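Local coordinates for multi-copper Oxidase CueO (Ochrobactrum, PDB 6EVG), which oxidises phenolic substrates, lignin model compounds and lignosulfonate among them, as a laccase-like multicopper oxidase that probably passes the electrons on to dioxygen, at residues L419-P433 / L465-E479. Sequence-based numbering, arbitrary orientation.
With EDO (1,2-ethanediol), chain D.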
loop_
_atom_site.group_PDB
_atom_site.type_symbol
_atom_site.label_atom_id
_atom_site.label_comp_id
_atom_site.label_asym_id
_atom_site.label_seq_id
_atom_site.Cartn_x
_atom_site.Cartn_y
_atom_site.Cartn_z
ATOM N N LEU A 419 22.430 -7.800 -9.639
ATOM C CA LEU A 419 21.555 -8.677 -8.890
ATOM C C LEU A 419 22.141 -9.032 -7.541
ATOM O O LEU A 419 23.294 -9.445 -7.472
ATOM C CB LEU A 419 21.319 -9.969 -9.674
ATOM C CG LEU A 419 20.352 -11.006 -9.075
ATOM C CD1 LEU A 419 18.972 -10.443 -8.932
ATOM C CD2 LEU A 419 20.279 -12.331 -9.817
ATOM N N GLY A 420 21.350 -8.867 -6.490
ATOM C CA GLY A 420 21.770 -9.147 -5.118
ATOM C C GLY A 420 22.578 -8.067 -4.474
ATOM O O GLY A 420 22.968 -8.253 -3.289
ATOM N N SER A 421 22.844 -6.967 -5.179
ATOM C CA SER A 421 23.645 -5.904 -4.664
ATOM C C SER A 421 22.889 -4.937 -3.791
ATOM O O SER A 421 21.641 -5.005 -3.693
ATOM C CB SER A 421 24.336 -5.160 -5.795
ATOM O OG SER A 421 23.437 -4.333 -6.507
ATOM N N TRP A 422 23.620 -4.086 -3.085
ATOM C CA TRP A 422 23.089 -3.030 -2.242
ATOM C C TRP A 422 23.487 -1.689 -2.844
ATOM O O TRP A 422 24.653 -1.514 -3.255
ATOM C CB TRP A 422 23.737 -3.141 -0.850
ATOM C CG TRP A 422 23.431 -4.398 -0.128
ATOM C CD1 TRP A 422 24.118 -5.550 -0.198
ATOM C CD2 TRP A 422 22.377 -4.587 0.862
ATOM N NE1 TRP A 422 23.594 -6.483 0.673
ATOM C CE2 TRP A 422 22.528 -5.914 1.330
ATOM C CE3 TRP A 422 21.394 -3.789 1.388
ATOM C CZ2 TRP A 422 21.693 -6.471 2.310
ATOM C CZ3 TRP A 422 20.612 -4.318 2.410
ATOM C CH2 TRP A 422 20.754 -5.647 2.840
ATOM N N GLU A 423 22.598 -0.708 -2.787
ATOM C CA GLU A 423 22.865 0.656 -3.217
ATOM C C GLU A 423 22.248 1.632 -2.210
ATOM O O GLU A 423 21.255 1.279 -1.561
ATOM C CB GLU A 423 22.280 0.935 -4.600
ATOM C CG GLU A 423 22.771 0.023 -5.704
ATOM C CD GLU A 423 22.261 0.415 -7.099
ATOM O OE1 GLU A 423 21.356 1.291 -7.172
ATOM O OE2 GLU A 423 22.786 -0.103 -8.105
ATOM N N ILE A 424 22.799 2.820 -2.108
ATOM C CA ILE A 424 22.168 3.918 -1.350
ATOM C C ILE A 424 21.568 4.877 -2.321
ATOM O O ILE A 424 22.262 5.323 -3.246
ATOM C CB ILE A 424 23.185 4.611 -0.404
ATOM C CG1 ILE A 424 23.650 3.577 0.621
ATOM C CG2 ILE A 424 22.575 5.837 0.185
ATOM C CD1 ILE A 424 24.820 3.960 1.476
ATOM N N TRP A 425 20.295 5.194 -2.135
ATOM C CA TRP A 425 19.596 6.160 -2.968
ATOM C C TRP A 425 19.243 7.399 -2.136
ATOM O O TRP A 425 18.587 7.277 -1.077
ATOM C CB TRP A 425 18.335 5.569 -3.540
ATOM C CG TRP A 425 18.535 4.499 -4.579
ATOM C CD1 TRP A 425 19.647 3.738 -4.831
ATOM C CD2 TRP A 425 17.560 4.070 -5.548
ATOM N NE1 TRP A 425 19.461 2.928 -5.917
ATOM C CE2 TRP A 425 18.180 3.092 -6.350
ATOM C CE3 TRP A 425 16.233 4.416 -5.782
ATOM C CZ2 TRP A 425 17.528 2.493 -7.433
ATOM C CZ3 TRP A 425 15.579 3.822 -6.858
ATOM C CH2 TRP A 425 16.218 2.902 -7.664
ATOM N N ASP A 426 19.638 8.561 -2.619
ATOM C CA ASP A 426 19.207 9.889 -2.169
ATOM C C ASP A 426 17.898 10.200 -2.857
ATOM O O ASP A 426 17.831 10.138 -4.094
ATOM C CB ASP A 426 20.322 10.975 -2.539
ATOM C CG ASP A 426 21.557 10.898 -1.675
ATOM O OD1 ASP A 426 21.481 10.893 -0.437
ATOM O OD2 ASP A 426 22.695 10.862 -2.202
ATOM N N LEU A 427 16.871 10.561 -2.117
ATOM C CA LEU A 427 15.568 10.950 -2.648
ATOM C C LEU A 427 15.196 12.332 -2.189
ATOM O O LEU A 427 15.315 12.614 -0.987
ATOM C CB LEU A 427 14.504 9.932 -2.158
ATOM C CG LEU A 427 14.733 8.494 -2.579
ATOM C CD1 LEU A 427 13.675 7.573 -1.973
ATOM C CD2 LEU A 427 14.778 8.299 -4.095
ATOM N N THR A 428 14.773 13.202 -3.107
ATOM C CA THR A 428 14.475 14.594 -2.772
ATOM C C THR A 428 13.132 15.011 -3.322
ATOM O O THR A 428 12.756 14.628 -4.451
ATOM C CB THR A 428 15.590 15.512 -3.334
ATOM O OG1 THR A 428 15.843 15.262 -4.663
ATOM C CG2 THR A 428 16.836 15.239 -2.781
ATOM N N THR A 429 12.433 15.827 -2.528
ATOM C CA THR A 429 11.200 16.478 -2.985
ATOM C C THR A 429 11.350 18.000 -2.836
ATOM O O THR A 429 12.214 18.492 -2.134
ATOM C CB THR A 429 9.967 15.995 -2.205
ATOM O OG1 THR A 429 10.082 16.408 -0.833
ATOM C CG2 THR A 429 9.854 14.493 -2.227
ATOM N N LYS A 430 10.419 18.719 -3.428
ATOM C CA LYS A 430 10.382 20.183 -3.376
ATOM C C LYS A 430 9.006 20.700 -2.935
ATOM O O LYS A 430 8.789 21.032 -1.787
ATOM C CB LYS A 430 10.738 20.755 -4.771
ATOM C CG LYS A 430 10.721 22.258 -4.927
ATOM C CD LYS A 430 11.017 22.706 -6.356
ATOM C CE LYS A 430 10.982 24.236 -6.453
ATOM N NZ LYS A 430 10.801 24.683 -7.853
ATOM N N GLU A 431 8.023 20.709 -3.815
ATOM C CA GLU A 431 6.750 21.405 -3.507
ATOM C C GLU A 431 5.854 20.675 -2.545
ATOM O O GLU A 431 5.151 21.322 -1.759
ATOM C CB GLU A 431 5.950 21.743 -4.747
ATOM C CG GLU A 431 6.617 22.739 -5.701
ATOM C CD GLU A 431 7.400 22.049 -6.817
ATOM O OE1 GLU A 431 7.779 20.850 -6.678
ATOM O OE2 GLU A 431 7.674 22.738 -7.822
ATOM N N MET A 432 5.857 19.357 -2.578
ATOM C CA MET A 432 4.985 18.511 -1.715
ATOM C C MET A 432 5.705 17.214 -1.411
ATOM O O MET A 432 6.668 16.872 -2.110
ATOM C CB MET A 432 3.627 18.253 -2.350
ATOM C CG MET A 432 3.671 17.387 -3.622
ATOM S SD MET A 432 2.048 17.061 -4.341
ATOM C CE MET A 432 1.384 15.754 -3.340
ATOM N N PRO A 433 5.247 16.463 -0.405
ATOM C CA PRO A 433 5.813 15.144 -0.147
ATOM C C PRO A 433 5.350 14.122 -1.204
ATOM O O PRO A 433 4.288 14.326 -1.803
ATOM C CB PRO A 433 5.235 14.777 1.207
ATOM C CG PRO A 433 4.338 15.842 1.641
ATOM C CD PRO A 433 4.207 16.822 0.568
ATOM N N LEU A 465 7.209 7.640 2.640
ATOM C CA LEU A 465 6.871 9.017 2.356
ATOM C C LEU A 465 8.139 9.881 2.452
ATOM O O LEU A 465 8.774 9.957 3.501
ATOM C CB LEU A 465 5.799 9.541 3.323
ATOM C CG LEU A 465 5.221 10.909 3.005
ATOM C CD1 LEU A 465 4.590 11.027 1.614
ATOM C CD2 LEU A 465 4.245 11.339 4.092
ATOM N N ILE A 466 8.476 10.535 1.344
ATOM C CA ILE A 466 9.648 11.431 1.215
ATOM C C ILE A 466 9.132 12.825 1.345
ATOM O O ILE A 466 8.247 13.273 0.649
ATOM C CB ILE A 466 10.381 11.196 -0.090
ATOM C CG1 ILE A 466 10.553 9.714 -0.420
ATOM C CG2 ILE A 466 11.716 11.942 -0.066
ATOM C CD1 ILE A 466 11.230 8.871 0.598
ATOM N N ASP A 467 9.742 13.615 2.259
ATOM C CA ASP A 467 9.303 14.987 2.527
ATOM C C ASP A 467 10.535 15.808 2.814
ATOM O O ASP A 467 10.864 16.094 3.971
ATOM C CB ASP A 467 8.326 15.033 3.712
ATOM C CG ASP A 467 7.703 16.419 3.944
ATOM O OD1 ASP A 467 7.858 17.316 3.094
ATOM O OD2 ASP A 467 7.051 16.566 5.014
ATOM N N GLY A 468 11.170 16.304 1.763
ATOM C CA GLY A 468 12.421 17.042 1.809
ATOM C C GLY A 468 13.507 16.140 1.244
ATOM O O GLY A 468 13.684 16.042 0.023
ATOM N N LYS A 469 14.195 15.432 2.133
ATOM C CA LYS A 469 15.274 14.568 1.817
ATOM C C LYS A 469 15.156 13.249 2.559
ATOM O O LYS A 469 14.786 13.241 3.717
ATOM C CB LYS A 469 16.602 15.250 2.205
ATOM C CG LYS A 469 17.812 14.407 1.929
ATOM C CD LYS A 469 18.053 14.359 0.428
ATOM C CE LYS A 469 19.031 13.298 -0.021
ATOM N NZ LYS A 469 20.318 13.332 0.738
ATOM N N ALA A 470 15.506 12.139 1.903
ATOM C CA ALA A 470 15.698 10.851 2.524
ATOM C C ALA A 470 16.869 10.135 1.935
ATOM O O ALA A 470 17.211 10.361 0.752
ATOM C CB ALA A 470 14.468 9.979 2.398
ATOM N N GLU A 471 17.453 9.238 2.697
ATOM C CA GLU A 471 18.438 8.291 2.193
ATOM C C GLU A 471 17.979 6.888 2.509
ATOM O O GLU A 471 17.567 6.618 3.649
ATOM C CB GLU A 471 19.836 8.455 2.848
ATOM C CG GLU A 471 20.480 9.812 2.675
ATOM C CD GLU A 471 21.702 10.026 3.522
ATOM O OE1 GLU A 471 22.381 9.066 3.812
ATOM O OE2 GLU A 471 22.078 11.202 3.702
ATOM N N ILE A 472 18.006 6.005 1.505
ATOM C CA ILE A 472 17.555 4.613 1.692
ATOM C C ILE A 472 18.630 3.665 1.221
ATOM O O ILE A 472 19.395 3.979 0.300
ATOM C CB ILE A 472 16.194 4.319 1.025
ATOM C CG1 ILE A 472 16.284 4.442 -0.514
ATOM C CG2 ILE A 472 15.125 5.239 1.588
ATOM C CD1 ILE A 472 15.027 3.959 -1.243
ATOM N N LEU A 473 18.684 2.495 1.842
ATOM C CA LEU A 473 19.612 1.405 1.546
ATOM C C LEU A 473 18.789 0.322 0.850
ATOM O O LEU A 473 17.949 -0.314 1.496
ATOM C CB LEU A 473 20.320 0.920 2.796
ATOM C CG LEU A 473 21.251 -0.278 2.611
ATOM C CD1 LEU A 473 22.459 0.088 1.699
ATOM C CD2 LEU A 473 21.747 -0.781 3.955
ATOM N N VAL A 474 18.986 0.136 -0.447
ATOM C CA VAL A 474 18.170 -0.785 -1.282
ATOM C C VAL A 474 18.916 -2.079 -1.520
ATOM O O VAL A 474 20.128 -2.062 -1.844
ATOM C CB VAL A 474 17.857 -0.113 -2.627
ATOM C CG1 VAL A 474 16.884 -0.968 -3.427
ATOM C CG2 VAL A 474 17.335 1.298 -2.486
ATOM N N HIS A 475 18.200 -3.195 -1.405
ATOM C CA HIS A 475 18.702 -4.510 -1.680
ATOM C C HIS A 475 17.970 -5.083 -2.900
ATOM O O HIS A 475 16.750 -5.257 -2.854
ATOM C CB HIS A 475 18.538 -5.427 -0.472
ATOM C CG HIS A 475 19.255 -6.725 -0.584
ATOM N ND1 HIS A 475 18.806 -7.854 0.013
ATOM C CD2 HIS A 475 20.407 -7.057 -1.216
ATOM C CE1 HIS A 475 19.650 -8.842 -0.218
ATOM N NE2 HIS A 475 20.656 -8.372 -0.945
ATOM N N PHE A 476 18.709 -5.367 -3.972
ATOM C CA PHE A 476 18.135 -5.799 -5.260
ATOM C C PHE A 476 18.102 -7.306 -5.322
ATOM O O PHE A 476 18.857 -7.943 -6.071
ATOM C CB PHE A 476 18.923 -5.197 -6.405
ATOM C CG PHE A 476 18.735 -3.728 -6.509
ATOM C CD1 PHE A 476 17.628 -3.199 -7.167
ATOM C CD2 PHE A 476 19.635 -2.849 -5.908
ATOM C CE1 PHE A 476 17.460 -1.851 -7.244
ATOM C CE2 PHE A 476 19.425 -1.509 -6.005
ATOM C CZ PHE A 476 18.349 -0.985 -6.642
ATOM N N ASP A 477 17.243 -7.922 -4.504
ATOM C CA ASP A 477 17.299 -9.371 -4.330
ATOM C C ASP A 477 16.481 -10.188 -5.314
ATOM O O ASP A 477 16.549 -11.422 -5.295
ATOM C CB ASP A 477 16.924 -9.774 -2.897
ATOM C CG ASP A 477 15.498 -9.333 -2.532
ATOM O OD1 ASP A 477 15.045 -8.131 -2.597
ATOM O OD2 ASP A 477 14.717 -10.239 -2.182
ATOM N N ARG A 478 15.711 -9.552 -6.194
ATOM C CA ARG A 478 14.875 -10.268 -7.160
ATOM C C ARG A 478 15.260 -9.908 -8.608
ATOM O O ARG A 478 15.624 -8.776 -8.902
ATOM C CB ARG A 478 13.414 -9.951 -6.916
ATOM C CG ARG A 478 12.878 -10.722 -5.705
ATOM C CD ARG A 478 11.761 -9.957 -5.113
ATOM N NE ARG A 478 12.227 -9.053 -4.102
ATOM C CZ ARG A 478 11.524 -8.143 -3.391
ATOM N NH1 ARG A 478 10.273 -7.794 -3.578
ATOM N NH2 ARG A 478 12.217 -7.536 -2.459
ATOM N N GLU A 479 15.160 -10.897 -9.476
ATOM C CA GLU A 479 15.598 -10.717 -10.868
ATOM C C GLU A 479 14.559 -10.045 -11.728
ATOM O O GLU A 479 13.361 -10.419 -11.712
ATOM C CB GLU A 479 15.939 -12.052 -11.483
ATOM C CG GLU A 479 16.479 -11.932 -12.910
ATOM C CD GLU A 479 17.184 -13.188 -13.319
ATOM O OE1 GLU A 479 16.547 -14.225 -13.641
ATOM O OE2 GLU A 479 18.429 -13.176 -13.324
HETATM C C1 EDO D . 8.130 6.561 6.368
HETATM O O1 EDO D . 7.394 6.319 5.172
HETATM C C2 EDO D . 9.074 7.720 6.154
HETATM O O2 EDO D . 8.391 8.967 5.944
HETATM O O HOH W 1 8.586 18.301 0.374
#
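Trp422 and His475 face each other as a non-hydrogen-bonded pair where strands 422-428 and 469-475 run antiparallel. Their rings form an offset stack, planes 12° apart, with His475 CD2 3.5 Å from Trp422 CE2. In His475 a chi1 of -169°, CG opposite the backbone N, lays the imidazole against one face of the indole, and NE2 bonds weakly to Gly420 O. Were Trp422 replaced by alanine, the imidazole would probably lose its stacking partner and be less restrained in its rotation, and Leu473 would lose the indole carbons CE3 and CZ3 it packs on.

The other face, bearing Trp425, Leu427, Ile472 and Val474, is buried and closely packed. Val474 CG2 sits over the five-membered ring of Trp425, while Trp425 CZ2 meets the edge of Phe476, 3.7 Å from CZ. Glutamate suits its buried place because Glu423 OE1, through its anti lone pair, takes a nearly straight bond (176°) from Trp425 NE1 at 2.8 Å, and a salt bridge from Arg333.

On the face of Trp422, toward the far end, polar chains take the more open positions: Lys469 NZ reaches Asp426 OD1 at 2.9 Å from above the carboxylate plane, and Arg332 pairs with both Asp426 and Glu471. Beyond strand 422-428, Thr429 OG1 accepts Gly468 N at 2.8 Å; the backbone there calls for glycine, since a CB would jam against the preceding carbonyl.

Strands 332-336 and 442-448 flank the pair in one sheet of the C-terminal cupredoxin domain; Ile466, on edge strand 463-466 of the second sheet, packs on Leu427, while Phe436 and Phe488 of that sheet meet Trp425, and Thr429 touches the copper ligand His434.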